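Local coordinates for oligopeptide-binding protein AppA (Bacillus subtilis, PDB 1XOC) that binds oligopeptides, including tetra- and pentapeptides and here a nonapeptide, for import by an ABC-type oligopeptide permease in sporulation and genetic competence, at residues D102-F105 and T106-P110; Y466-E469 and Y470-I473. One frame throughout, in Å; residues are numbered along the deposited sequence.

Contact 1 (D102-F105 and T106-P110); sequences DVVF and TYSVP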
loop_
_atom_site.group_PDB
_atom_site.type_symbol
_atom_site.label_atom_id
_atom_site.label_comp_id
_atom_site.label_asym_id
_atom_site.label_seq_id
_atom_site.Cartn_x
_atom_site.Cartn_y
_atom_site.Cartn_z
ATOM N N ASP A 102 -20.874 10.481 -13.220
ATOM C CA ASP A 102 -19.548 10.553 -12.577
ATOM C C ASP A 102 -18.945 9.196 -12.371
ATOM O O ASP A 102 -17.756 8.972 -12.492
ATOM C CB ASP A 102 -19.684 11.285 -11.261
ATOM C CG ASP A 102 -20.257 12.671 -11.455
ATOM O OD1 ASP A 102 -19.698 13.442 -12.273
ATOM O OD2 ASP A 102 -21.285 13.014 -10.867
ATOM N N VAL A 103 -19.782 8.238 -12.014
ATOM C CA VAL A 103 -19.319 6.878 -11.802
ATOM C C VAL A 103 -18.922 6.231 -13.126
ATOM O O VAL A 103 -17.888 5.551 -13.233
ATOM C CB VAL A 103 -20.431 6.026 -11.069
ATOM C CG1 VAL A 103 -20.057 4.547 -10.937
ATOM C CG2 VAL A 103 -20.773 6.624 -9.702
ATOM N N VAL A 104 -19.746 6.415 -14.146
ATOM C CA VAL A 104 -19.445 5.900 -15.475
ATOM C C VAL A 104 -18.142 6.540 -16.001
ATOM O O VAL A 104 -17.287 5.847 -16.539
ATOM C CB VAL A 104 -20.623 6.103 -16.479
ATOM C CG1 VAL A 104 -20.178 5.681 -17.892
ATOM C CG2 VAL A 104 -21.849 5.336 -16.007
ATOM N N PHE A 105 -18.016 7.847 -15.845
ATOM C CA PHE A 105 -16.801 8.530 -16.240
ATOM C C PHE A 105 -15.585 7.922 -15.566
ATOM O O PHE A 105 -14.636 7.562 -16.225
ATOM C CB PHE A 105 -16.912 10.020 -15.910
ATOM C CG PHE A 105 -15.598 10.737 -15.901
ATOM C CD1 PHE A 105 -14.866 10.845 -17.046
ATOM C CD2 PHE A 105 -15.102 11.279 -14.753
ATOM C CE1 PHE A 105 -13.678 11.485 -17.030
ATOM C CE2 PHE A 105 -13.904 11.915 -14.750
ATOM C CZ PHE A 105 -13.198 12.012 -15.884
ATOM N N THR A 106 -15.626 7.813 -14.247
ATOM C CA THR A 106 -14.451 7.436 -13.479
ATOM C C THR A 106 -14.006 6.023 -13.830
ATOM O O THR A 106 -12.837 5.810 -14.104
ATOM C CB THR A 106 -14.712 7.541 -11.980
ATOM O OG1 THR A 106 -15.091 8.887 -11.645
ATOM C CG2 THR A 106 -13.510 7.151 -11.191
ATOM N N TYR A 107 -14.923 5.071 -13.857
ATOM C CA TYR A 107 -14.505 3.699 -14.116
ATOM C C TYR A 107 -14.200 3.419 -15.587
ATOM O O TYR A 107 -13.521 2.417 -15.892
ATOM C CB TYR A 107 -15.592 2.734 -13.677
ATOM C CG TYR A 107 -15.667 2.439 -12.198
ATOM C CD1 TYR A 107 -16.301 3.309 -11.315
ATOM C CD2 TYR A 107 -15.072 1.299 -11.675
ATOM C CE1 TYR A 107 -16.374 3.016 -9.932
ATOM C CE2 TYR A 107 -15.177 0.992 -10.298
ATOM C CZ TYR A 107 -15.808 1.857 -9.449
ATOM O OH TYR A 107 -15.842 1.546 -8.117
ATOM N N SER A 108 -14.636 4.300 -16.496
ATOM C CA SER A 108 -14.326 4.173 -17.919
ATOM C C SER A 108 -12.898 4.615 -18.259
ATOM O O SER A 108 -12.339 4.171 -19.265
ATOM C CB SER A 108 -15.315 4.982 -18.765
ATOM O OG SER A 108 -16.595 4.358 -18.687
ATOM N N VAL A 109 -12.323 5.464 -17.416
ATOM C CA VAL A 109 -10.968 6.029 -17.705
ATOM C C VAL A 109 -9.930 4.903 -17.871
ATOM O O VAL A 109 -9.225 4.869 -18.864
ATOM C CB VAL A 109 -10.535 7.040 -16.644
ATOM C CG1 VAL A 109 -9.028 7.355 -16.761
ATOM C CG2 VAL A 109 -11.347 8.344 -16.822
ATOM N N PRO A 110 -9.823 3.975 -16.898
ATOM C CA PRO A 110 -8.816 2.890 -17.074
ATOM C C PRO A 110 -9.127 1.869 -18.182
ATOM O O PRO A 110 -8.303 1.005 -18.467
ATOM C CB PRO A 110 -8.777 2.202 -15.716
ATOM C CG PRO A 110 -10.027 2.597 -15.038
ATOM C CD PRO A 110 -10.500 3.896 -15.588
#
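Asp102 and Thr106 open a set of local contacts, three or four residues apart, that run along helix 100-108 and into the 3-10 segment 109-110 after it; the helix lies against the antiparallel strands 126-133 and 136-141. Two hydroxyls bond back to the carbonyls of the preceding turn. Thr106 OG1 donates to Asp102 O at 2.8 Å, while Thr106 N reaches the same oxygen at 3.0 Å from the opposite face of its plane. Ser108 repeats the pattern: OG lies 2.7 Å from Val104 O and the amide N 3.1 Å from it, again from opposite faces. Small hydroxyl residues suit these buried or half-buried positions because the hydroxyl can bond back to the helix's own carbonyls, and Thr106 OG1 is also bonded to Leu159 N. Tyr107 N donates to Val103 O at 3.1 Å. That oxygen also lies in the plane of the Tyr107 ring at its edge, and beside it Val103 CG1 packs 4.0 Å from Tyr107 CD1; Phe139 meets this tyrosine edge-to-face. With CG opposite the backbone N (chi1 163°), Phe105 runs alongside Val109 and sets CE1 3.9 Å from Val109 CG2, its ring also touching Lys161 and Leu164 of helix 161-164. With an alanine in its place the ring is gone, which is likely to leave a gap toward helix 161-164 and the Val109 methyl without its aromatic neighbour. Threonine and serine hydroxyls folded back onto the carbonyl four residues earlier are a familiar helix motif, used here in a helix-on-sheet layer of a family 5 solute-binding protein.

Contact 2 (Y466-E469 and Y470-I473); sequences YSKE and YEQI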
loop_
_atom_site.group_PDB
_atom_site.type_symbol
_atom_site.label_atom_id
_atom_site.label_comp_id
_atom_site.label_asym_id
_atom_site.label_seq_id
_atom_site.Cartn_x
_atom_site.Cartn_y
_atom_site.Cartn_z
ATOM N N TYR A 466 -10.480 -21.664 -2.982
ATOM C CA TYR A 466 -9.542 -20.580 -3.276
ATOM C C TYR A 466 -8.293 -20.659 -2.391
ATOM O O TYR A 466 -7.173 -20.650 -2.888
ATOM C CB TYR A 466 -10.234 -19.239 -3.063
ATOM C CG TYR A 466 -9.452 -18.022 -3.497
ATOM C CD1 TYR A 466 -9.436 -17.623 -4.826
ATOM C CD2 TYR A 466 -8.786 -17.234 -2.571
ATOM C CE1 TYR A 466 -8.751 -16.477 -5.230
ATOM C CE2 TYR A 466 -8.090 -16.099 -2.971
ATOM C CZ TYR A 466 -8.078 -15.731 -4.293
ATOM O OH TYR A 466 -7.414 -14.597 -4.714
ATOM N N SER A 467 -8.496 -20.728 -1.082
ATOM C CA SER A 467 -7.397 -20.812 -0.134
ATOM C C SER A 467 -6.568 -22.079 -0.361
ATOM O O SER A 467 -5.360 -22.083 -0.172
ATOM C CB SER A 467 -7.943 -20.783 1.305
ATOM O OG SER A 467 -8.630 -19.570 1.566
ATOM N N LYS A 468 -7.214 -23.168 -0.764
ATOM C CA LYS A 468 -6.490 -24.423 -0.949
ATOM C C LYS A 468 -5.559 -24.330 -2.147
ATOM O O LYS A 468 -4.406 -24.727 -2.067
ATOM C CB LYS A 468 -7.462 -25.589 -1.122
ATOM C CG LYS A 468 -6.825 -26.987 -1.021
ATOM C CD LYS A 468 -6.623 -27.400 0.440
ATOM C CE LYS A 468 -5.505 -28.431 0.624
ATOM N NZ LYS A 468 -4.678 -28.135 1.849
ATOM N N GLU A 469 -6.059 -23.785 -3.250
ATOM C CA GLU A 469 -5.238 -23.593 -4.444
ATOM C C GLU A 469 -4.150 -22.548 -4.209
ATOM O O GLU A 469 -3.067 -22.624 -4.802
ATOM C CB GLU A 469 -6.105 -23.199 -5.641
ATOM C CG GLU A 469 -6.773 -24.414 -6.302
ATOM C CD GLU A 469 -5.817 -25.210 -7.193
ATOM O OE1 GLU A 469 -5.010 -24.564 -7.910
ATOM O OE2 GLU A 469 -5.887 -26.463 -7.192
ATOM N N TYR A 470 -4.427 -21.573 -3.342
ATOM C CA TYR A 470 -3.419 -20.569 -3.000
ATOM C C TYR A 470 -2.242 -21.129 -2.215
ATOM O O TYR A 470 -1.167 -20.549 -2.247
ATOM C CB TYR A 470 -4.029 -19.324 -2.318
ATOM C CG TYR A 470 -3.912 -18.129 -3.231
ATOM C CD1 TYR A 470 -4.926 -17.794 -4.115
ATOM C CD2 TYR A 470 -2.746 -17.382 -3.265
ATOM C CE1 TYR A 470 -4.792 -16.722 -5.000
ATOM C CE2 TYR A 470 -2.603 -16.321 -4.139
ATOM C CZ TYR A 470 -3.628 -15.981 -5.006
ATOM O OH TYR A 470 -3.494 -14.904 -5.896
ATOM N N GLU A 471 -2.399 -22.259 -1.537
ATOM C CA GLU A 471 -1.233 -22.897 -0.905
ATOM C C GLU A 471 -0.097 -23.143 -1.925
ATOM O O GLU A 471 1.078 -22.926 -1.631
ATOM C CB GLU A 471 -1.625 -24.218 -0.241
ATOM C CG GLU A 471 -2.501 -24.061 0.993
ATOM C CD GLU A 471 -3.036 -25.394 1.536
ATOM O OE1 GLU A 471 -2.695 -26.481 0.993
ATOM O OE2 GLU A 471 -3.822 -25.355 2.515
ATOM N N GLN A 472 -0.459 -23.588 -3.125
ATOM C CA GLN A 472 0.516 -23.811 -4.186
ATOM C C GLN A 472 1.190 -22.531 -4.646
ATOM O O GLN A 472 2.358 -22.543 -4.983
ATOM C CB GLN A 472 -0.144 -24.450 -5.400
ATOM C CG GLN A 472 -0.703 -25.811 -5.156
ATOM C CD GLN A 472 -1.274 -26.405 -6.422
ATOM O OE1 GLN A 472 -0.571 -26.531 -7.428
ATOM N NE2 GLN A 472 -2.555 -26.771 -6.386
ATOM N N ILE A 473 0.441 -21.439 -4.703
ATOM C CA ILE A 473 0.997 -20.150 -5.136
ATOM C C ILE A 473 2.007 -19.656 -4.101
ATOM O O ILE A 473 3.113 -19.250 -4.445
ATOM C CB ILE A 473 -0.119 -19.115 -5.374
ATOM C CG1 ILE A 473 -0.928 -19.493 -6.605
ATOM C CG2 ILE A 473 0.466 -17.724 -5.583
ATOM C CD1 ILE A 473 -2.303 -18.798 -6.718
#
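Tyr466 and Tyr470, one helical turn apart, form the aromatic part of this contact within helix 463-480. Their side chains run alongside each other in the same direction, and Tyr470 CD1 sits over the rim of one face of the Tyr466 ring. The ring centres are 5.0 Å apart and the planes meet at 41°, an oblique pairing; the closest carbons are Tyr466 CZ and Tyr470 CE1, at 3.5 Å. Ile473 CD1 lies 3.4 Å above the centre of the Tyr470 ring, so an aliphatic methyl covers one face. Tyrosine suits these buried sites because the ring fills apolar space while the hydroxyl still finds a polar mate: Tyr466 OH bonds to Pro425 O and Tyr470 OH to Gln427 N.

This is the pattern of an amphipathic helix: its buried side is turned to the 425-427 loop and to helix 448-457, where Ile473 touches Leu453 and Met454, and its other side carries charge.

Charged groups line that outer side. Lys468 NZ and Glu471 OE1 form a salt bridge of 2.7 Å, the ammonium meeting the syn side of the carboxylate slightly out of its plane; OE2 adds a weak second bond. The lysine bends at chi2 (81°) and again at chi4 to carry NZ toward a glutamate extended beyond CG, and the spacing of three residues suits such a pair.

Backbone bonds hold the turns together. Tyr470 N donates to Tyr466 O at 2.9 Å. Glu471 N bonds at 3.2 Å to Lys468 O, and only weakly to Ser467 O; Gln472 N is likewise held weakly by Glu469 O.

Contact 1 and contact 2 belong to separate helices far apart in the chain, with centres 33 Å apart and nearest atoms about 18 Å apart, so neither touches the other. Their centres lie about 22 and 23 Å from the centre of the chain. Both are contacts between neighbouring turns, and they come in series: contact 1 closes before contact 2 opens. The Asp102 side chain, its carboxylate hydrogen-bonded to Lys161 N and Thr99 N, lies about 4 Å from a bound zinc ion, and that of Gln472 about 8 Å from one. Neither residue is among those of the zinc sites formed by Asp304 with His492 and by Asn348, Asp350, Ile352 and Asp354.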